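Local coordinates for hydroxynitrile lyase (Passiflora edulis, PDB 5Y02), which probably acts as a lyase that cleaves cyanohydrins, binding (R)-mandelonitrile within a dimeric alpha+beta barrel, at residues A[40-49]-A[61-69]. Sequence-based numbering, arbitrary orientation.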
loop_
_atom_site.group_PDB
_atom_site.type_symbol
_atom_site.label_atom_id
_atom_site.label_comp_id
_atom_site.label_asym_id
_atom_site.label_seq_id
_atom_site.Cartn_x
_atom_site.Cartn_y
_atom_site.Cartn_z
ATOM N N GLU A 40 13.437 -9.864 10.760
ATOM C CA GLU A 40 12.999 -8.460 10.691
ATOM C C GLU A 40 11.670 -8.252 9.940
ATOM O O GLU A 40 10.827 -7.472 10.387
ATOM C CB GLU A 40 14.076 -7.569 10.073
ATOM C CG GLU A 40 15.366 -7.446 10.888
ATOM C CD GLU A 40 16.474 -8.387 10.431
ATOM O OE1 GLU A 40 16.185 -9.369 9.706
ATOM O OE2 GLU A 40 17.645 -8.147 10.806
ATOM N N MET A 41 11.497 -8.932 8.805
ATOM C CA MET A 41 10.281 -8.756 7.996
ATOM C C MET A 41 9.134 -9.572 8.565
ATOM O O MET A 41 9.201 -10.802 8.570
ATOM C CB MET A 41 10.511 -9.132 6.528
ATOM C CG MET A 41 9.292 -8.819 5.662
ATOM S SD MET A 41 9.547 -8.861 3.876
ATOM C CE MET A 41 9.342 -10.611 3.595
ATOM N N LYS A 42 8.079 -8.903 9.028
ATOM C CA LYS A 42 6.911 -9.582 9.582
ATOM C C LYS A 42 5.621 -9.288 8.836
ATOM O O LYS A 42 5.512 -8.293 8.101
ATOM C CB LYS A 42 6.675 -9.169 11.035
ATOM C CG LYS A 42 7.850 -9.346 11.967
ATOM C CD LYS A 42 8.292 -10.788 12.126
ATOM C CE LYS A 42 9.050 -10.993 13.442
ATOM N NZ LYS A 42 9.952 -9.863 13.828
ATOM N N GLU A 43 4.654 -10.183 9.052
ATOM C CA GLU A 43 3.289 -10.032 8.577
ATOM C C GLU A 43 3.219 -9.782 7.059
ATOM O O GLU A 43 2.400 -9.005 6.577
ATOM C CB GLU A 43 2.587 -8.915 9.374
ATOM C CG GLU A 43 2.572 -9.141 10.896
ATOM C CD GLU A 43 1.738 -10.346 11.342
ATOM O OE1 GLU A 43 0.907 -10.855 10.552
ATOM O OE2 GLU A 43 1.900 -10.790 12.504
ATOM N N TRP A 44 4.071 -10.459 6.305
ATOM C CA TRP A 44 4.084 -10.270 4.860
ATOM C C TRP A 44 2.801 -10.834 4.256
ATOM O O TRP A 44 2.347 -11.941 4.615
ATOM C CB TRP A 44 5.352 -10.879 4.246
ATOM C CG TRP A 44 5.489 -10.727 2.754
ATOM C CD1 TRP A 44 6.015 -9.662 2.069
ATOM C CD2 TRP A 44 5.103 -11.686 1.765
ATOM N NE1 TRP A 44 5.985 -9.915 0.704
ATOM C CE2 TRP A 44 5.435 -11.148 0.497
ATOM C CE3 TRP A 44 4.524 -12.958 1.826
ATOM C CZ2 TRP A 44 5.217 -11.842 -0.682
ATOM C CZ3 TRP A 44 4.305 -13.644 0.649
ATOM C CH2 TRP A 44 4.638 -13.076 -0.591
ATOM N N LYS A 45 2.172 -10.036 3.395
ATOM C CA LYS A 45 0.974 -10.437 2.666
ATOM C C LYS A 45 1.057 -9.761 1.306
ATOM O O LYS A 45 1.797 -8.781 1.124
ATOM C CB LYS A 45 -0.327 -10.016 3.378
ATOM C CG LYS A 45 -0.424 -10.417 4.850
ATOM C CD LYS A 45 -1.617 -9.799 5.571
ATOM C CE LYS A 45 -1.414 -9.717 7.085
ATOM N NZ LYS A 45 -0.934 -10.978 7.715
ATOM N N TRP A 46 0.322 -10.295 0.349
ATOM C CA TRP A 46 0.332 -9.729 -1.003
ATOM C C TRP A 46 -0.976 -10.044 -1.686
ATOM O O TRP A 46 -1.762 -10.881 -1.210
ATOM C CB TRP A 46 1.511 -10.289 -1.808
ATOM C CG TRP A 46 1.339 -11.723 -2.171
ATOM C CD1 TRP A 46 1.552 -12.797 -1.357
ATOM C CD2 TRP A 46 0.890 -12.258 -3.432
ATOM N NE1 TRP A 46 1.255 -13.951 -2.016
ATOM C CE2 TRP A 46 0.856 -13.659 -3.295
ATOM C CE3 TRP A 46 0.521 -11.689 -4.657
ATOM C CZ2 TRP A 46 0.448 -14.504 -4.330
ATOM C CZ3 TRP A 46 0.123 -12.537 -5.709
ATOM C CH2 TRP A 46 0.081 -13.929 -5.523
ATOM N N GLY A 47 -1.204 -9.399 -2.819
ATOM C CA GLY A 47 -2.290 -9.785 -3.690
ATOM C C GLY A 47 -2.289 -9.048 -5.003
ATOM O O GLY A 47 -1.432 -8.192 -5.244
ATOM N N THR A 48 -3.261 -9.375 -5.841
ATOM C CA THR A 48 -3.386 -8.757 -7.158
ATOM C C THR A 48 -4.547 -7.799 -7.159
ATOM O O THR A 48 -5.595 -8.070 -6.576
ATOM C CB THR A 48 -3.583 -9.817 -8.256
ATOM O OG1 THR A 48 -4.536 -10.771 -7.818
ATOM C CG2 THR A 48 -2.308 -10.544 -8.509
ATOM N N ASP A 49 -4.368 -6.665 -7.830
ATOM C CA ASP A 49 -5.427 -5.696 -7.908
ATOM C C ASP A 49 -6.728 -6.299 -8.467
ATOM O O ASP A 49 -6.718 -7.089 -9.415
ATOM C CB ASP A 49 -5.027 -4.460 -8.708
ATOM C CG ASP A 49 -6.141 -3.443 -8.727
ATOM O OD1 ASP A 49 -6.439 -2.861 -7.661
ATOM O OD2 ASP A 49 -6.782 -3.299 -9.798
ATOM N N PHE A 61 -0.540 -0.598 -12.028
ATOM C CA PHE A 61 0.035 -1.501 -11.027
ATOM C C PHE A 61 -0.873 -2.712 -10.841
ATOM O O PHE A 61 -2.099 -2.589 -10.782
ATOM C CB PHE A 61 0.284 -0.769 -9.707
ATOM C CG PHE A 61 1.342 0.286 -9.804
ATOM C CD1 PHE A 61 2.700 -0.070 -9.726
ATOM C CD2 PHE A 61 1.010 1.620 -10.002
ATOM C CE1 PHE A 61 3.687 0.886 -9.828
ATOM C CE2 PHE A 61 2.000 2.591 -10.108
ATOM C CZ PHE A 61 3.339 2.223 -10.027
ATOM N N THR A 62 -0.270 -3.888 -10.772
ATOM C CA THR A 62 -1.021 -5.136 -10.720
ATOM C C THR A 62 -0.931 -5.881 -9.398
ATOM O O THR A 62 -1.822 -6.663 -9.108
ATOM C CB THR A 62 -0.579 -6.091 -11.825
ATOM O OG1 THR A 62 0.814 -6.366 -11.684
ATOM C CG2 THR A 62 -0.824 -5.426 -13.212
ATOM N N HIS A 63 0.144 -5.665 -8.654
ATOM C CA HIS A 63 0.437 -6.397 -7.427
ATOM C C HIS A 63 0.771 -5.439 -6.288
ATOM O O HIS A 63 1.406 -4.378 -6.494
ATOM C CB HIS A 63 1.654 -7.259 -7.621
ATOM C CG HIS A 63 1.443 -8.450 -8.489
ATOM N ND1 HIS A 63 1.251 -8.360 -9.852
ATOM C CD2 HIS A 63 1.474 -9.773 -8.193
ATOM C CE1 HIS A 63 1.152 -9.579 -10.351
ATOM N NE2 HIS A 63 1.284 -10.454 -9.368
ATOM N N ALA A 64 0.337 -5.822 -5.084
ATOM C CA ALA A 64 0.706 -5.135 -3.859
ATOM C C ALA A 64 1.320 -6.138 -2.889
ATOM O O ALA A 64 0.913 -7.311 -2.852
ATOM C CB ALA A 64 -0.504 -4.479 -3.212
ATOM N N TYR A 65 2.272 -5.648 -2.115
ATOM C CA TYR A 65 2.951 -6.446 -1.082
ATOM C C TYR A 65 3.078 -5.571 0.161
ATOM O O TYR A 65 3.533 -4.421 0.078
ATOM C CB TYR A 65 4.339 -6.894 -1.546
ATOM C CG TYR A 65 4.401 -7.333 -2.978
ATOM C CD1 TYR A 65 4.495 -6.382 -3.998
ATOM C CD2 TYR A 65 4.368 -8.675 -3.339
ATOM C CE1 TYR A 65 4.557 -6.748 -5.321
ATOM C CE2 TYR A 65 4.432 -9.053 -4.679
ATOM C CZ TYR A 65 4.532 -8.077 -5.667
ATOM O OH TYR A 65 4.593 -8.390 -7.003
ATOM N N GLU A 66 2.724 -6.127 1.316
ATOM C CA GLU A 66 2.784 -5.393 2.561
ATOM C C GLU A 66 3.597 -6.190 3.571
ATOM O O GLU A 66 3.515 -7.431 3.612
ATOM C CB GLU A 66 1.367 -5.129 3.102
ATOM C CG GLU A 66 0.441 -6.338 3.079
ATOM C CD GLU A 66 -0.906 -6.067 3.718
ATOM O OE1 GLU A 66 -0.998 -6.186 4.956
ATOM O OE2 GLU A 66 -1.859 -5.688 2.990
ATOM N N SER A 67 4.357 -5.476 4.379
ATOM C CA SER A 67 5.077 -6.097 5.506
ATOM C C SER A 67 5.327 -5.072 6.599
ATOM O O SER A 67 5.125 -3.853 6.420
ATOM C CB SER A 67 6.361 -6.757 5.039
ATOM O OG SER A 67 7.185 -5.882 4.308
ATOM N N THR A 68 5.720 -5.575 7.759
ATOM C CA THR A 68 5.857 -4.748 8.931
ATOM C C THR A 68 7.237 -4.990 9.525
ATOM O O THR A 68 7.675 -6.125 9.587
ATOM C CB THR A 68 4.770 -5.089 9.968
ATOM O OG1 THR A 68 3.476 -4.829 9.430
ATOM C CG2 THR A 68 4.947 -4.257 11.231
ATOM N N PHE A 69 7.899 -3.912 9.948
ATOM C CA PHE A 69 9.173 -3.959 10.642
ATOM C C PHE A 69 9.055 -3.289 12.005
ATOM O O PHE A 69 8.333 -2.312 12.160
ATOM C CB PHE A 69 10.250 -3.290 9.801
ATOM C CG PHE A 69 10.486 -3.992 8.519
ATOM C CD1 PHE A 69 9.655 -3.758 7.417
ATOM C CD2 PHE A 69 11.513 -4.935 8.404
ATOM C CE1 PHE A 69 9.852 -4.452 6.227
ATOM C CE2 PHE A 69 11.704 -5.617 7.219
ATOM C CZ PHE A 69 10.882 -5.368 6.124
HETATM O O HOH W 1 0.560 -7.099 6.811
HETATM O O HOH W 2 -4.315 -7.159 -11.118
#
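Phe69 lies against Met41, its CZ 3.8 Å from Met41 CG and its CE2 3.5 Å from Met41 CA. Met41 CG stands anti to its own backbone N (chi1 -174°), which carries the thioether on to Ser67. Cut back to an alanine, Phe69 would probably open a gap beside Met41 and take from Phe75 its edge-to-face contact with this ring. Trp44 and Tyr65 run side by side, and Trp44 CZ2 meets the edge of the Tyr65 ring. Tyr65 CD2 also touches Trp46 CB at 3.6 Å. Further along, Thr48 CG2 sits over one face of the His63 imidazole in a CH-pi contact, 3.9 Å from the ring centroid. Thr62 OG1 meets the same ring at its edge, in plane, and shares a 2.7 Å hydrogen bond with His63 ND1.

These side chains hang from an antiparallel ladder. Lys42, Lys45 and Gly47 form hydrogen-bonded pairs with Thr68, Glu66 and Ala64, and a beta bulge shifts the register between Lys42 and Lys45. The Glu66 N to Lys45 O bond is nearly straight, at 173°. On the Lys45 face, Glu66 CG packs on Lys45 CB, 3.8 Å away. A water bridges Glu66 OE1 to Glu43 O.

Helix 21-37 covers the aromatic face, and strand 7-15 continues the sheet beyond 63-69. Ser67 lies near the bound (R)-mandelonitrile. Glu66 OE1 forms a salt bridge with Arg8 of its own chain; Glu66 OE2 forms one with Arg8 of the second subunit and a hydrogen bond with Tyr103 OH there. The two faces therefore differ in chemistry: one is largely aromatic and turned to the helical layer of this Dabb-family barrel domain, while the other presents a buried carboxylate whose charge is probably balanced by arginines from both subunits at the dimer interface.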